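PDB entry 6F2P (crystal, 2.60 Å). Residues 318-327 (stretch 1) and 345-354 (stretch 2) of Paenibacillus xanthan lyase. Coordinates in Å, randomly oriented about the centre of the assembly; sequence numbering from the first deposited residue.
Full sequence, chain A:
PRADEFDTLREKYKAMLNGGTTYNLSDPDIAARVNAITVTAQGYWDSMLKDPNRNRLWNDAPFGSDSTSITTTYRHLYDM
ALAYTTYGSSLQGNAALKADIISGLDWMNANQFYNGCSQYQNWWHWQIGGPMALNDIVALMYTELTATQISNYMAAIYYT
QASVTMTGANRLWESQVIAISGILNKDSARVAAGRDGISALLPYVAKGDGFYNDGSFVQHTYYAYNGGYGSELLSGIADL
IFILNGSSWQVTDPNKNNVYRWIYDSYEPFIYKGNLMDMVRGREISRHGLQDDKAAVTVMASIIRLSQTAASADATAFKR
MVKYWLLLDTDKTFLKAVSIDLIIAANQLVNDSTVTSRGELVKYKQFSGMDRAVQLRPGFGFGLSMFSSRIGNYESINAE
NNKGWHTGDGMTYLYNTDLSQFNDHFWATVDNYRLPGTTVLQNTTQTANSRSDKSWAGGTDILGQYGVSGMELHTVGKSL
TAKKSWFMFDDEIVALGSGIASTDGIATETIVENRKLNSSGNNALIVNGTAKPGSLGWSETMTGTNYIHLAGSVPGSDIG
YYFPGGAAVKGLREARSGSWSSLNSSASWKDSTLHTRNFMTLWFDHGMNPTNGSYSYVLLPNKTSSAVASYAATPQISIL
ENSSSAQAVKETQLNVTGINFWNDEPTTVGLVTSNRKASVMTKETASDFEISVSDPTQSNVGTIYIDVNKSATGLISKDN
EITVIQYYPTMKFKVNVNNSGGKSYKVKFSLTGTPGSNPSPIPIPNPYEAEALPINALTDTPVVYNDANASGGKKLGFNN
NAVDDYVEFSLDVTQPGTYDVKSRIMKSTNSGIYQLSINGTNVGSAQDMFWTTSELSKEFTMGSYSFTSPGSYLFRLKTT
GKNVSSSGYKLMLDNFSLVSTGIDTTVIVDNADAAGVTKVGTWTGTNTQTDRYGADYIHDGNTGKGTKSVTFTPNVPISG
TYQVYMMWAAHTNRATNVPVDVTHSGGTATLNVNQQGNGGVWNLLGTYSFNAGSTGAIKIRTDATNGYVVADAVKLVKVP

Stretch 1, residues 318-327: FKRMVKYWLL
Stretch 2 (345-354) AANQLVNDST

Two helices that cross nearly at right angles can share only a small patch, so a single well-placed side chain often organises the contact. Residues 318-327 and 345-354 of Paenibacillus xanthan lyase illustrate the principle. The first stretch is helical, with phi/psi values near -65/-40 and i to i+4 hydrogen bonds such as K323 N to K319 O (2.9 Å) and L326 N to V322 O (2.9 Å). The second is already helical when it enters at A345, with phi/psi near -65/-45 through L349, and gives way to loop by D352. The axes approach to 9.6 Å with a signed crossing angle of -94°, and the CA atoms nearest each other across the crossing are those of K323 and V350, 5.8 Å apart. Together the stretches bury 403 Å².

A345 stays out of reach, although its O accepts the hydrogen bond from L349 N (3.1 Å). A346 makes the first contact: its small side chain points sideways and leaves its CB 4.0 Å from CD1 of L326, a leucine in the m,t rotamer whose CA-to-CB bond points toward the second helix. N347 points away, and Q348 (chi1 t, chi2 m) contributes almost nothing.

L349 is the knob. Directed toward the first helix with chi1 t and chi2 p, it sits in a hole formed by K319, V322, K323 and L326, residues that successive turns bring onto one face. Its CD1 lies 3.5 Å from CB of K319, so the lysine supplies the aliphatic base of its side chain to the hole. CD2 of L349 packs 3.6 Å from CG1 of V322 (chi1 t) and 4.3 Å from CD1 of L326. V350, with chi1 m, extends this apolar patch by placing CG1 3.7 Å from CD1 of L326.

Beyond the knob, the contact becomes polar. K323 leaves its backbone sideways, but an all-t side chain carries its amino group toward the C-terminal part of the second helix, where carbonyls begin to lose their helical partners. K323 NZ gives a weak hydrogen bond to L349 O at 3.4 Å; that same oxygen accepts another weak one from D352 N, also at 3.4 Å. K323 NZ also lies 3.6 Å from V350 O and 2.6 Å from D352 O, so the charge is set amid backbone oxygens.

N351 points away. D352, at phi/psi -82/111, turns the chain out of helical geometry; its chi1 is t, and its OD1 accepts hydrogen bonds from T354 N (2.8 Å) and T354 OG1 (a very short 2.5 Å). S353 points away; it and T354 have chi1 p.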

# COMPACT_ATOMS: atom_id res chain seq x y z
N PHE A 318 -19.06 -9.92 -16.16
CA PHE A 318 -19.57 -8.56 -16.12
C PHE A 318 -21.09 -8.52 -16.05
O PHE A 318 -21.65 -7.73 -15.29
CB PHE A 318 -19.10 -7.77 -17.34
CG PHE A 318 -17.64 -7.42 -17.32
CD1 PHE A 318 -16.82 -7.87 -16.29
CD2 PHE A 318 -17.09 -6.64 -18.32
CE1 PHE A 318 -15.49 -7.56 -16.28
CE2 PHE A 318 -15.75 -6.31 -18.30
CZ PHE A 318 -14.95 -6.77 -17.28
N LYS A 319 -21.76 -9.35 -16.85
CA LYS A 319 -23.21 -9.34 -16.87
C LYS A 319 -23.75 -9.83 -15.54
O LYS A 319 -24.80 -9.39 -15.09
CB LYS A 319 -23.77 -10.20 -18.00
CG LYS A 319 -23.49 -9.66 -19.38
CD LYS A 319 -24.09 -10.56 -20.45
CE LYS A 319 -23.46 -10.25 -21.79
NZ LYS A 319 -24.20 -10.85 -22.93
N ARG A 320 -23.02 -10.74 -14.91
CA ARG A 320 -23.48 -11.34 -13.68
C ARG A 320 -23.43 -10.34 -12.53
O ARG A 320 -24.34 -10.28 -11.72
CB ARG A 320 -22.68 -12.60 -13.32
CG ARG A 320 -22.98 -13.79 -14.22
CD ARG A 320 -22.42 -15.09 -13.65
NE ARG A 320 -23.23 -15.62 -12.56
CZ ARG A 320 -22.75 -16.18 -11.46
NH1 ARG A 320 -21.43 -16.29 -11.29
NH2 ARG A 320 -23.57 -16.64 -10.53
N MET A 321 -22.37 -9.56 -12.47
CA MET A 321 -22.26 -8.62 -11.37
C MET A 321 -23.24 -7.45 -11.55
O MET A 321 -23.90 -7.03 -10.59
CB MET A 321 -20.80 -8.17 -11.17
CG MET A 321 -20.21 -7.34 -12.29
SD MET A 321 -18.52 -6.82 -11.94
CE MET A 321 -17.60 -8.31 -12.33
N VAL A 322 -23.36 -6.95 -12.78
CA VAL A 322 -24.33 -5.90 -13.07
C VAL A 322 -25.76 -6.36 -12.79
O VAL A 322 -26.56 -5.60 -12.24
CB VAL A 322 -24.18 -5.36 -14.51
CG1 VAL A 322 -25.34 -4.46 -14.90
CG2 VAL A 322 -22.88 -4.60 -14.64
N LYS A 323 -26.09 -7.59 -13.16
CA LYS A 323 -27.42 -8.11 -12.88
C LYS A 323 -27.71 -8.07 -11.39
O LYS A 323 -28.76 -7.57 -10.97
CB LYS A 323 -27.61 -9.53 -13.41
CG LYS A 323 -29.05 -10.04 -13.27
CD LYS A 323 -29.34 -11.17 -14.23
CE LYS A 323 -30.82 -11.53 -14.23
NZ LYS A 323 -31.18 -12.56 -15.25
N TYR A 324 -26.77 -8.60 -10.60
CA TYR A 324 -26.84 -8.59 -9.14
C TYR A 324 -27.19 -7.22 -8.61
O TYR A 324 -28.13 -7.07 -7.82
CB TYR A 324 -25.49 -9.03 -8.55
CG TYR A 324 -25.42 -9.00 -7.03
CD1 TYR A 324 -26.19 -9.87 -6.26
CD2 TYR A 324 -24.58 -8.12 -6.37
CE1 TYR A 324 -26.12 -9.85 -4.87
CE2 TYR A 324 -24.51 -8.09 -4.98
CZ TYR A 324 -25.28 -8.97 -4.23
OH TYR A 324 -25.23 -8.96 -2.85
N TRP A 325 -26.45 -6.21 -9.05
CA TRP A 325 -26.67 -4.85 -8.59
C TRP A 325 -28.00 -4.26 -9.07
O TRP A 325 -28.61 -3.45 -8.37
CB TRP A 325 -25.52 -3.94 -9.05
CG TRP A 325 -24.20 -4.28 -8.43
CD1 TRP A 325 -23.97 -4.71 -7.15
CD2 TRP A 325 -22.91 -4.21 -9.07
NE1 TRP A 325 -22.61 -4.91 -6.95
CE2 TRP A 325 -21.95 -4.61 -8.11
CE3 TRP A 325 -22.48 -3.85 -10.35
CZ2 TRP A 325 -20.59 -4.66 -8.41
CZ3 TRP A 325 -21.13 -3.90 -10.64
CH2 TRP A 325 -20.20 -4.30 -9.68
N LEU A 326 -28.45 -4.65 -10.26
CA LEU A 326 -29.68 -4.09 -10.81
C LEU A 326 -30.88 -4.66 -10.08
O LEU A 326 -31.86 -3.95 -9.84
CB LEU A 326 -29.80 -4.39 -12.30
CG LEU A 326 -28.93 -3.57 -13.24
CD1 LEU A 326 -28.95 -4.17 -14.64
CD2 LEU A 326 -29.42 -2.14 -13.25
N LEU A 327 -30.80 -5.93 -9.72
CA LEU A 327 -31.85 -6.60 -8.96
C LEU A 327 -32.01 -6.00 -7.57
O LEU A 327 -33.09 -6.05 -6.97
CB LEU A 327 -31.54 -8.10 -8.87
CG LEU A 327 -31.62 -8.87 -10.19
CD1 LEU A 327 -30.95 -10.21 -10.05
CD2 LEU A 327 -33.06 -9.03 -10.62
N ALA A 345 -30.35 -2.20 -22.69
CA ALA A 345 -29.30 -3.15 -22.32
C ALA A 345 -29.50 -3.68 -20.91
O ALA A 345 -29.41 -4.88 -20.68
CB ALA A 345 -27.93 -2.51 -22.44
N ALA A 346 -29.79 -2.79 -19.97
CA ALA A 346 -29.97 -3.18 -18.57
C ALA A 346 -31.16 -4.10 -18.40
O ALA A 346 -31.06 -5.11 -17.71
CB ALA A 346 -30.14 -1.94 -17.69
N ASN A 347 -32.28 -3.76 -19.01
CA ASN A 347 -33.49 -4.56 -18.87
C ASN A 347 -33.37 -5.92 -19.55
O ASN A 347 -33.81 -6.93 -19.01
CB ASN A 347 -34.72 -3.80 -19.37
CG ASN A 347 -35.35 -2.93 -18.29
OD1 ASN A 347 -35.26 -3.23 -17.09
ND2 ASN A 347 -35.99 -1.84 -18.70
N GLN A 348 -32.75 -5.94 -20.73
CA GLN A 348 -32.55 -7.18 -21.46
C GLN A 348 -31.77 -8.14 -20.57
O GLN A 348 -32.07 -9.33 -20.49
CB GLN A 348 -31.77 -6.90 -22.75
CG GLN A 348 -31.75 -8.04 -23.74
CD GLN A 348 -30.74 -9.11 -23.39
OE1 GLN A 348 -30.88 -10.27 -23.80
NE2 GLN A 348 -29.71 -8.74 -22.64
N LEU A 349 -30.79 -7.58 -19.88
CA LEU A 349 -29.93 -8.31 -18.97
C LEU A 349 -30.66 -8.91 -17.76
O LEU A 349 -30.44 -10.05 -17.41
CB LEU A 349 -28.80 -7.39 -18.52
CG LEU A 349 -27.82 -7.91 -17.49
CD1 LEU A 349 -27.16 -9.16 -18.02
CD2 LEU A 349 -26.81 -6.83 -17.23
N VAL A 350 -31.53 -8.14 -17.13
CA VAL A 350 -32.25 -8.66 -15.97
C VAL A 350 -33.39 -9.60 -16.36
O VAL A 350 -33.95 -10.30 -15.52
CB VAL A 350 -32.82 -7.55 -15.08
CG1 VAL A 350 -31.77 -6.49 -14.83
CG2 VAL A 350 -34.03 -6.94 -15.72
N ASN A 351 -33.73 -9.61 -17.65
CA ASN A 351 -34.81 -10.46 -18.14
C ASN A 351 -34.27 -11.74 -18.76
O ASN A 351 -35.02 -12.69 -19.04
CB ASN A 351 -35.66 -9.69 -19.15
CG ASN A 351 -36.55 -8.68 -18.48
OD1 ASN A 351 -37.14 -8.95 -17.43
ND2 ASN A 351 -36.66 -7.49 -19.08
N ASP A 352 -32.96 -11.76 -18.97
CA ASP A 352 -32.27 -12.91 -19.53
C ASP A 352 -32.00 -13.94 -18.43
O ASP A 352 -31.18 -13.71 -17.54
CB ASP A 352 -30.96 -12.43 -20.17
CG ASP A 352 -30.25 -13.52 -20.95
OD1 ASP A 352 -30.46 -14.72 -20.66
OD2 ASP A 352 -29.46 -13.16 -21.84
N SER A 353 -32.67 -15.08 -18.51
CA SER A 353 -32.51 -16.13 -17.51
C SER A 353 -31.21 -16.92 -17.69
O SER A 353 -30.76 -17.60 -16.77
CB SER A 353 -33.70 -17.09 -17.54
OG SER A 353 -33.90 -17.58 -18.85
N THR A 354 -30.61 -16.82 -18.87
CA THR A 354 -29.32 -17.47 -19.11
C THR A 354 -28.19 -16.72 -18.41
O THR A 354 -27.04 -17.15 -18.45
CB THR A 354 -28.99 -17.56 -20.60
OG1 THR A 354 -28.60 -16.26 -21.08
CG2 THR A 354 -30.20 -18.04 -21.39